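Carbohydrate kinase (Agrobacterium tumefaciens, PDB 2NWH) probably phosphorylates a sugar or related small molecule with ATP, as a ribokinase-like carbohydrate kinase of the pfkB family. Local coordinates at residues Y115-T119 with P120-K124; E23-G27 with A28-G32; G42-A45 with A46-L49. One frame throughout, in Å; residues are numbered along the deposited sequence.

Contact 1: Y115-T119 with P120-K124; sequences YKLFT and PRRLK
An N-cap built by T119 starts the short helix 120-123, and R122 reaches back from that helix to the turn that leads into it. T119 OG1 takes the hydrogen bond of R122 N at 3.3 Å. It can do so because chi1 of 59° sets the hydroxyl between the backbone N and the carbonyl carbon of T119, facing the first helical turn. The carbonyl of the same residue opens the helix proper, T119 O accepting from L123 N at 2.9 Å. The R122 side chain, extended from CG to NE, runs alongside L117 and brings NH1 to L117 O at 2.8 Å. This bond is nearly straight (166° at the hydrogen), lies close to the guanidinium plane and meets a lone pair of the carbonyl in its plane; L117 CB packs 3.7 Å from the same R122 NH1. Separately, L123 CD1 meets the F118 ring at CE2, 3.8 Å away, while the backbone around L123 N lies at the ring edge. F118, the centre of an inverse gamma turn, also packs edge-to-face on F85, and its carbonyl is bound by the T148 hydroxyl, which ties the turn to helix 146-158. L123 continues the apolar layer onto L152 and I155 of that helix. The cap gives a partner to an amide of the first helical turn, where no preceding turn supplies one, and the bond from R122 to L117 O uses a neutral carbonyl, so the loop and the helix start are joined without a salt bridge between them.

Contact 2: E23-G27 with A28-G32; sequences ETAPG and ASNPG
A25, first residue of a type II beta turn that runs to A28, is gripped by the side-chain amide of N30, within the loop joining strands 13-20 and 32-39 of the smaller sheet. The side-chain hydrogen bonds carry most of the contact. N30 OD1 receives A25 N at 2.8 Å, almost straight at 173°, on a lone pair in the plane of the amide carbonyl. From the other end of the amide, N30 ND2 donates to A25 O at 3.0 Å; that acceptor lies in the amide plane of N30, whereas the donor is tilted from the plane of the A25 carbonyl. Both backbone polar groups of A25 are thereby engaged by one amide, and the pair of bonds fixes the rotation of its flat group. With CG anti to its own carbonyl carbon (chi1 -67°), N30 turns its amide across the loop onto the A25 backbone. The backbone bond of the turn itself, A28 N to A25 O at 3.3 Å, is weak. G27 holds the positive phi usual at the third position of such a turn. Apolar contact is slight: A25 CB and A28 CB approach to 4.1 Å. Nearby, T24 OG1 bonds E100, and the backbone of P31 pairs with E21. Solvent completes the bridge, for a water donates to N30 OD1 at 2.7 Å and to E23 O at 3.0 Å.

Contact 3: G42-A45 with A46-L49; sequences GFNA and ARNL
F43 sends its ring out with CG anti to the backbone N (chi1 -174°), while R47, one helical turn later, bends at chi3 (-66°) and lays its guanidinium obliquely against that ring. The edge atom F43 CE2 lies over one face of the guanidinium, 3.5 Å from R47 NE, and the two planes are turned 43° apart, so they do not stack flat. The aliphatic part of the arginine joins in: R47 CD is 3.6 Å from F43 CE2, and CG sits above the ring face toward its rim. N44 runs beside R47 and points the same way. R47 NH2 donates to N44 OD1 at 3.0 Å, a bent bond that arrives above the plane of the amide carbonyl. A water also bridges the two residues, donating to N44 O at 3.0 Å and weakly accepting from R47 NE. The ring and the amide hold the guanidinium, with a weak contribution from the water. Beneath the side chains run the regular helical bonds, among them R47 N to F43 O at 3.0 Å and L49 N to A45 O at 2.8 Å. F43 packs on V71 and A74 of helix 66-77, and R47 also touches A74; A46 and L49 meet V56 of strand 55-63; N48 ND2 bonds D255. G42 N, near the helix start, bonds D141. Helix 41-51 is thus packed on strand 55-63 and against helices 66-77 and 255-266; its glycine-rich entry and the asparagine N44 that follows are consistent with the N-terminal signature of pfkB-type kinases.

Contact 3 is core: it lies on one regular helix, its centre about 7 Å from the centre of the chain. Contact 1, about 20 Å out, is partly buried where a loop turns into a short helix, and contact 2 is a surface loop of the smaller sheet, about 34 Å out. Contacts 1 and 3 come within about 7 Å (nearest atoms) without touching, and both pack on strand 55-63 of the large sheet; contact 2 stays about 22 Å from contact 3 and about 25 Å from contact 1 (nearest atoms). An arginine reaches back along the chain in contacts 1 and 3, to a backbone carbonyl or to a ring and an amide, whereas an asparagine and water order the exposed loop.

Contact 1: Y115-T119 with P120-K124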
loop_
_atom_site.group_PDB
_atom_site.type_symbol
_atom_site.label_atom_id
_atom_site.label_comp_id
_atom_site.label_asym_id
_atom_site.label_seq_id
_atom_site.Cartn_x
_atom_site.Cartn_y
_atom_site.Cartn_z
ATOM N N TYR A 115 14.534 3.012 -7.233
ATOM C CA TYR A 115 13.335 3.893 -7.406
ATOM C C TYR A 115 13.690 5.311 -7.852
ATOM O O TYR A 115 12.877 5.997 -8.475
ATOM C CB TYR A 115 12.475 3.946 -6.115
ATOM C CG TYR A 115 11.956 2.574 -5.692
ATOM C CD1 TYR A 115 11.532 1.666 -6.651
ATOM C CD2 TYR A 115 11.872 2.213 -4.352
ATOM C CE1 TYR A 115 11.049 0.398 -6.311
ATOM C CE2 TYR A 115 11.389 0.926 -3.986
ATOM C CZ TYR A 115 10.992 0.035 -4.997
ATOM O OH TYR A 115 10.480 -1.204 -4.723
ATOM N N LYS A 116 14.898 5.754 -7.520
ATOM C CA LYS A 116 15.380 7.088 -7.941
ATOM C C LYS A 116 15.467 7.224 -9.450
ATOM O O LYS A 116 15.489 8.348 -9.942
ATOM C CB LYS A 116 16.764 7.409 -7.349
ATOM C CG LYS A 116 16.793 7.238 -5.825
ATOM C CD LYS A 116 18.106 7.685 -5.238
ATOM C CE LYS A 116 17.928 7.892 -3.761
ATOM N NZ LYS A 116 18.092 6.592 -3.080
ATOM N N LEU A 117 15.498 6.098 -10.172
ATOM C CA LEU A 117 15.525 6.133 -11.648
ATOM C C LEU A 117 14.168 6.431 -12.254
ATOM O O LEU A 117 14.076 6.765 -13.447
ATOM C CB LEU A 117 16.043 4.816 -12.224
ATOM C CG LEU A 117 17.504 4.451 -11.896
ATOM C CD1 LEU A 117 17.908 3.192 -12.672
ATOM C CD2 LEU A 117 18.497 5.564 -12.132
ATOM N N PHE A 118 13.113 6.326 -11.454
ATOM C CA PHE A 118 11.783 6.614 -11.971
ATOM C C PHE A 118 11.555 8.134 -11.871
ATOM O O PHE A 118 10.900 8.633 -10.966
ATOM C CB PHE A 118 10.708 5.804 -11.217
ATOM C CG PHE A 118 9.437 5.578 -12.024
ATOM C CD1 PHE A 118 8.541 4.563 -11.653
ATOM C CD2 PHE A 118 9.191 6.317 -13.206
ATOM C CE1 PHE A 118 7.355 4.350 -12.376
ATOM C CE2 PHE A 118 8.021 6.110 -13.946
ATOM C CZ PHE A 118 7.108 5.128 -13.532
ATOM N N THR A 119 12.133 8.856 -12.815
ATOM C CA THR A 119 12.162 10.318 -12.772
ATOM C C THR A 119 10.944 10.897 -13.515
ATOM O O THR A 119 10.216 10.157 -14.203
ATOM C CB THR A 119 13.391 10.837 -13.494
ATOM O OG1 THR A 119 13.298 10.366 -14.830
ATOM C CG2 THR A 119 14.697 10.322 -12.791
ATOM N N PRO A 120 10.662 12.210 -13.326
ATOM C CA PRO A 120 9.523 12.772 -14.100
ATOM C C PRO A 120 9.667 12.587 -15.598
ATOM O O PRO A 120 8.690 12.296 -16.281
ATOM C CB PRO A 120 9.539 14.246 -13.716
ATOM C CG PRO A 120 10.078 14.239 -12.322
ATOM C CD PRO A 120 11.241 13.227 -12.422
ATOM N N ARG A 121 10.893 12.725 -16.096
ATOM C CA ARG A 121 11.178 12.512 -17.514
ATOM C C ARG A 121 10.724 11.139 -17.961
ATOM O O ARG A 121 10.066 10.997 -18.989
ATOM C CB ARG A 121 12.681 12.684 -17.705
ATOM C CG ARG A 121 13.219 12.395 -19.055
ATOM C CD ARG A 121 14.586 13.077 -19.167
ATOM N NE ARG A 121 14.922 13.202 -20.571
ATOM C CZ ARG A 121 15.869 13.979 -21.072
ATOM N NH1 ARG A 121 16.058 13.995 -22.381
ATOM N NH2 ARG A 121 16.613 14.736 -20.282
ATOM N N ARG A 122 11.037 10.115 -17.173
ATOM C CA ARG A 122 10.638 8.766 -17.523
ATOM C C ARG A 122 9.136 8.538 -17.377
ATOM O O ARG A 122 8.558 7.772 -18.137
ATOM C CB ARG A 122 11.460 7.741 -16.726
ATOM C CG ARG A 122 12.950 7.681 -17.159
ATOM C CD ARG A 122 13.698 6.500 -16.612
ATOM N NE ARG A 122 15.053 6.495 -17.161
ATOM C CZ ARG A 122 16.194 6.760 -16.507
ATOM N NH1 ARG A 122 16.235 7.027 -15.197
ATOM N NH2 ARG A 122 17.329 6.738 -17.190
ATOM N N LEU A 123 8.513 9.184 -16.385
ATOM C CA LEU A 123 7.088 9.019 -16.166
ATOM C C LEU A 123 6.335 9.585 -17.387
ATOM O O LEU A 123 5.262 9.096 -17.739
ATOM C CB LEU A 123 6.635 9.812 -14.932
ATOM C CG LEU A 123 5.146 9.624 -14.553
ATOM C CD1 LEU A 123 4.845 8.249 -13.848
ATOM C CD2 LEU A 123 4.729 10.756 -13.641
ATOM N N LYS A 124 6.931 10.590 -18.010
ATOM C CA LYS A 124 6.257 11.365 -19.079
ATOM C C LYS A 124 6.333 10.701 -20.454
ATOM O O LYS A 124 5.867 11.277 -21.443
ATOM C CB LYS A 124 6.811 12.795 -19.111
ATOM C CG LYS A 124 6.321 13.665 -17.929
ATOM C CD LYS A 124 7.049 15.023 -17.842
ATOM C CE LYS A 124 6.868 15.631 -16.436
ATOM N NZ LYS A 124 7.585 16.939 -16.165
#

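Contact 2: E23-G27 with A28-G32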
loop_
_atom_site.group_PDB
_atom_site.type_symbol
_atom_site.label_atom_id
_atom_site.label_comp_id
_atom_site.label_asym_id
_atom_site.label_seq_id
_atom_site.Cartn_x
_atom_site.Cartn_y
_atom_site.Cartn_z
ATOM N N GLU A 23 21.146 -20.709 19.085
ATOM C CA GLU A 23 21.336 -19.526 19.914
ATOM C C GLU A 23 22.164 -18.497 19.141
ATOM O O GLU A 23 23.102 -18.847 18.418
ATOM C CB GLU A 23 22.043 -19.907 21.238
ATOM C CG GLU A 23 23.326 -20.733 21.041
ATOM C CD GLU A 23 24.065 -21.064 22.336
ATOM O OE1 GLU A 23 24.482 -20.126 23.066
ATOM O OE2 GLU A 23 24.254 -22.277 22.604
ATOM N N THR A 24 21.839 -17.223 19.309
ATOM C CA THR A 24 22.553 -16.148 18.621
ATOM C C THR A 24 23.966 -15.934 19.171
ATOM O O THR A 24 24.156 -15.825 20.395
ATOM C CB THR A 24 21.797 -14.856 18.809
ATOM O OG1 THR A 24 20.407 -15.105 18.543
ATOM C CG2 THR A 24 22.369 -13.707 17.892
ATOM N N ALA A 25 24.938 -15.865 18.264
ATOM C CA ALA A 25 26.266 -15.316 18.541
ATOM C C ALA A 25 26.340 -13.904 17.971
ATOM O O ALA A 25 26.541 -13.722 16.747
ATOM C CB ALA A 25 27.382 -16.214 17.937
ATOM N N PRO A 26 26.137 -12.878 18.833
ATOM C CA PRO A 26 26.141 -11.506 18.336
ATOM C C PRO A 26 27.479 -11.092 17.726
ATOM O O PRO A 26 28.539 -11.575 18.145
ATOM C CB PRO A 26 25.850 -10.669 19.593
ATOM C CG PRO A 26 26.229 -11.536 20.721
ATOM C CD PRO A 26 25.908 -12.931 20.295
ATOM N N GLY A 27 27.412 -10.230 16.723
ATOM C CA GLY A 27 28.580 -9.710 16.038
ATOM C C GLY A 27 29.415 -10.792 15.415
ATOM O O GLY A 27 30.635 -10.643 15.289
ATOM N N ALA A 28 28.780 -11.913 15.059
ATOM C CA ALA A 28 29.516 -13.081 14.549
ATOM C C ALA A 28 28.682 -13.898 13.531
ATOM O O ALA A 28 27.515 -13.572 13.276
ATOM C CB ALA A 28 30.013 -13.982 15.740
ATOM N N SER A 29 29.280 -14.949 12.959
ATOM C CA SER A 29 28.537 -15.852 12.046
ATOM C C SER A 29 27.594 -16.751 12.802
ATOM O O SER A 29 27.925 -17.230 13.893
ATOM C CB SER A 29 29.503 -16.730 11.257
ATOM O OG SER A 29 28.840 -17.434 10.233
ATOM N N ASN A 30 26.450 -17.023 12.184
ATOM C CA ASN A 30 25.438 -17.891 12.744
ATOM C C ASN A 30 24.889 -18.748 11.627
ATOM O O ASN A 30 24.729 -18.258 10.513
ATOM C CB ASN A 30 24.304 -17.040 13.327
ATOM C CG ASN A 30 24.741 -16.235 14.539
ATOM O OD1 ASN A 30 24.449 -16.612 15.658
ATOM N ND2 ASN A 30 25.401 -15.107 14.316
ATOM N N PRO A 31 24.604 -20.034 11.911
ATOM C CA PRO A 31 23.946 -20.817 10.869
ATOM C C PRO A 31 22.502 -20.383 10.682
ATOM O O PRO A 31 21.746 -20.167 11.664
ATOM C CB PRO A 31 24.013 -22.254 11.401
ATOM C CG PRO A 31 24.147 -22.131 12.827
ATOM C CD PRO A 31 24.916 -20.853 13.096
ATOM N N GLY A 32 22.113 -20.275 9.432
ATOM C CA GLY A 32 20.770 -19.796 9.115
ATOM C C GLY A 32 20.290 -20.235 7.757
ATOM O O GLY A 32 21.012 -20.881 7.008
HETATM O O HOH W 1 25.161 -19.177 16.318
#

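Contact 3: G42-A45 with A46-L49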
loop_
_atom_site.group_PDB
_atom_site.type_symbol
_atom_site.label_atom_id
_atom_site.label_comp_id
_atom_site.label_asym_id
_atom_site.label_seq_id
_atom_site.Cartn_x
_atom_site.Cartn_y
_atom_site.Cartn_z
ATOM N N GLY A 42 3.080 -0.547 -2.800
ATOM C CA GLY A 42 2.295 -0.579 -4.044
ATOM C C GLY A 42 2.064 -1.981 -4.554
ATOM O O GLY A 42 0.936 -2.334 -4.949
ATOM N N PHE A 43 3.115 -2.808 -4.572
ATOM C CA PHE A 43 2.963 -4.170 -5.055
ATOM C C PHE A 43 1.964 -4.989 -4.213
ATOM O O PHE A 43 1.109 -5.731 -4.759
ATOM C CB PHE A 43 4.317 -4.887 -4.974
ATOM C CG PHE A 43 4.320 -6.253 -5.574
ATOM C CD1 PHE A 43 4.394 -6.418 -6.955
ATOM C CD2 PHE A 43 4.321 -7.388 -4.763
ATOM C CE1 PHE A 43 4.417 -7.701 -7.511
ATOM C CE2 PHE A 43 4.359 -8.664 -5.333
ATOM C CZ PHE A 43 4.414 -8.807 -6.687
ATOM N N ASN A 44 2.051 -4.836 -2.904
ATOM C CA ASN A 44 1.162 -5.592 -1.991
ATOM C C ASN A 44 -0.295 -5.128 -2.208
ATOM O O ASN A 44 -1.233 -5.954 -2.285
ATOM C CB ASN A 44 1.626 -5.409 -0.541
ATOM C CG ASN A 44 2.892 -6.208 -0.218
ATOM O OD1 ASN A 44 3.270 -7.084 -0.959
ATOM N ND2 ASN A 44 3.565 -5.860 0.859
ATOM N N ALA A 45 -0.483 -3.812 -2.366
ATOM C CA ALA A 45 -1.841 -3.312 -2.626
ATOM C C ALA A 45 -2.343 -3.829 -3.984
ATOM O O ALA A 45 -3.528 -4.156 -4.138
ATOM C CB ALA A 45 -1.868 -1.768 -2.537
ATOM N N ALA A 46 -1.446 -3.917 -4.985
ATOM C CA ALA A 46 -1.837 -4.389 -6.327
ATOM C C ALA A 46 -2.344 -5.804 -6.227
ATOM O O ALA A 46 -3.394 -6.106 -6.796
ATOM C CB ALA A 46 -0.648 -4.355 -7.314
ATOM N N ARG A 47 -1.582 -6.671 -5.565
ATOM C CA ARG A 47 -2.020 -8.053 -5.350
ATOM C C ARG A 47 -3.348 -8.060 -4.655
ATOM O O ARG A 47 -4.230 -8.836 -5.042
ATOM C CB ARG A 47 -0.975 -8.822 -4.527
ATOM C CG ARG A 47 0.307 -9.109 -5.354
ATOM C CD ARG A 47 1.130 -10.178 -4.673
ATOM N NE ARG A 47 1.673 -9.766 -3.367
ATOM C CZ ARG A 47 2.582 -10.455 -2.675
ATOM N NH1 ARG A 47 2.970 -11.648 -3.128
ATOM N NH2 ARG A 47 3.035 -9.993 -1.498
ATOM N N ASN A 48 -3.502 -7.230 -3.635
ATOM C CA ASN A 48 -4.767 -7.250 -2.870
ATOM C C ASN A 48 -5.945 -6.865 -3.731
ATOM O O ASN A 48 -7.003 -7.499 -3.654
ATOM C CB ASN A 48 -4.717 -6.340 -1.636
ATOM C CG ASN A 48 -3.716 -6.829 -0.592
ATOM O OD1 ASN A 48 -3.267 -7.962 -0.653
ATOM N ND2 ASN A 48 -3.374 -5.968 0.368
ATOM N N LEU A 49 -5.785 -5.804 -4.530
ATOM C CA LEU A 49 -6.853 -5.371 -5.418
ATOM C C LEU A 49 -7.218 -6.436 -6.422
ATOM O O LEU A 49 -8.403 -6.629 -6.731
ATOM C CB LEU A 49 -6.465 -4.050 -6.130
ATOM C CG LEU A 49 -6.474 -2.887 -5.135
ATOM C CD1 LEU A 49 -5.560 -1.710 -5.633
ATOM C CD2 LEU A 49 -7.919 -2.455 -4.806
HETATM O O HOH W 2 -0.198 -8.547 -1.168
#